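Local structure of putative dehydratase (Mesorhizobium loti, 2POZ) at the interface of chains A and B. The protein is a putative dehydratase of the mandelate racemase/muconate lactonizing enzyme family, probably acting as a lyase and assembling as an octamer. Residues are numbered along the deposited sequence; one frame, centred on the assembly and turned at random. Chains: chain A/B, Putative dehydratase.

The interface of chains A and B. Residues chain A 262-263, 292, 296; chain B 295-296, 298-299.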
# COMPACT_ATOMS: atom_id res chain seq x y z
N ARG A 262 13.56 -21.12 1.31
CA ARG A 262 13.52 -19.77 1.86
C ARG A 262 12.70 -18.88 0.92
O ARG A 262 12.02 -17.95 1.36
CB ARG A 262 14.93 -19.17 1.89
CG ARG A 262 15.85 -19.63 2.99
CD ARG A 262 17.28 -19.27 2.56
NE ARG A 262 17.73 -20.18 1.51
CZ ARG A 262 18.78 -19.97 0.72
NH1 ARG A 262 19.51 -18.86 0.83
NH2 ARG A 262 19.10 -20.89 -0.19
N PHE A 263 12.82 -19.15 -0.37
CA PHE A 263 12.13 -18.36 -1.39
C PHE A 263 10.63 -18.54 -1.32
O PHE A 263 9.87 -17.60 -1.60
CB PHE A 263 12.68 -18.74 -2.77
CG PHE A 263 14.18 -18.78 -2.83
CD1 PHE A 263 14.84 -19.68 -3.66
CD2 PHE A 263 14.95 -17.92 -2.03
CE1 PHE A 263 16.24 -19.73 -3.69
CE2 PHE A 263 16.34 -17.97 -2.06
CZ PHE A 263 16.99 -18.87 -2.89
N LYS A 292 17.87 -22.41 7.78
CA LYS A 292 17.86 -21.03 7.27
C LYS A 292 16.44 -20.48 7.30
O LYS A 292 16.22 -19.32 7.68
CB LYS A 292 18.39 -20.99 5.83
CG LYS A 292 19.88 -21.32 5.73
CD LYS A 292 20.31 -21.50 4.29
CE LYS A 292 21.82 -21.65 4.20
NZ LYS A 292 22.24 -21.94 2.81
N MSE A 296 15.09 -17.22 9.46
CA MSE A 296 14.33 -16.12 8.87
C MSE A 296 13.02 -15.93 9.63
O MSE A 296 12.59 -14.81 9.88
CB MSE A 296 14.00 -16.42 7.41
CG MSE A 296 15.12 -16.23 6.42
SE MSE A 296 14.46 -16.48 4.60
CE MSE A 296 13.30 -14.94 4.47
N ALA B 295 22.02 -15.71 3.53
CA ALA B 295 21.04 -16.67 3.02
C ALA B 295 19.72 -15.94 2.80
O ALA B 295 19.02 -16.17 1.83
CB ALA B 295 20.86 -17.80 4.01
N MSE B 296 19.38 -15.07 3.74
CA MSE B 296 18.15 -14.30 3.66
C MSE B 296 18.21 -13.37 2.44
O MSE B 296 17.23 -13.21 1.71
CB MSE B 296 17.98 -13.49 4.95
CG MSE B 296 16.55 -13.15 5.32
SE MSE B 296 16.43 -12.40 7.12
CE MSE B 296 17.32 -13.80 8.06
N GLU B 298 19.65 -13.81 -0.36
CA GLU B 298 19.45 -14.51 -1.63
C GLU B 298 17.97 -14.55 -1.99
O GLU B 298 17.61 -14.56 -3.17
CB GLU B 298 19.94 -15.96 -1.55
CG GLU B 298 21.40 -16.12 -1.24
CD GLU B 298 21.84 -17.57 -1.37
OE1 GLU B 298 21.87 -18.08 -2.51
OE2 GLU B 298 22.14 -18.21 -0.34
N ALA B 299 17.13 -14.59 -0.96
CA ALA B 299 15.69 -14.63 -1.15
C ALA B 299 15.21 -13.31 -1.74
O ALA B 299 14.07 -13.21 -2.21
CB ALA B 299 14.99 -14.91 0.19
O HOH W 1 21.52 -21.25 -1.86
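Two bonds from chain B grip NH1 of the A:Arg262 guanidinium, at a two-fold interface between subunits of the octamer. One is a charge-assisted hydrogen bond, a salt bridge, to the carboxylate oxygen OE2 of B:Glu298, 3.0 Å from NH1 of A:Arg262 and fairly straight. The other runs to the backbone carbonyl O of B:Ala295, 2.9 Å from NH1 of A:Arg262, and lands on a lone pair in the carbonyl plane. Both acceptors lie close to the guanidinium plane, but the carboxylate is turned 69° against it, and OE2 is met from above its own plane, with no lone pair pointed at NH1. A bend at chi3 turns the arginine tip toward helix 287-298 of chain B, near its C-terminal end, where the carbonyl would add to the pull on the positive charge. Water 1 continues the link, lying 3.0 Å from NH2 of A:Arg262 and 3.3 Å from OE1 of B:Glu298. Within chain A the guanidinium is sandwiched off-centre between CZ of A:Phe263 on one face and the methylene CD of A:Lys292 on the other. The phenyl ring turns its CD2-CE2 edge to B:Ala299, whose CB lies in the ring plane, while the lysine chain runs extended past CB of B:Ala295. Beside this polar cluster the selenomethionines A:Met296 and B:Met296 meet tip to tip: CG is anti to the carbonyl carbon in A (chi1 -77°) but anti to the backbone N in B (-153°), and their CG atoms sit 3.6 Å apart.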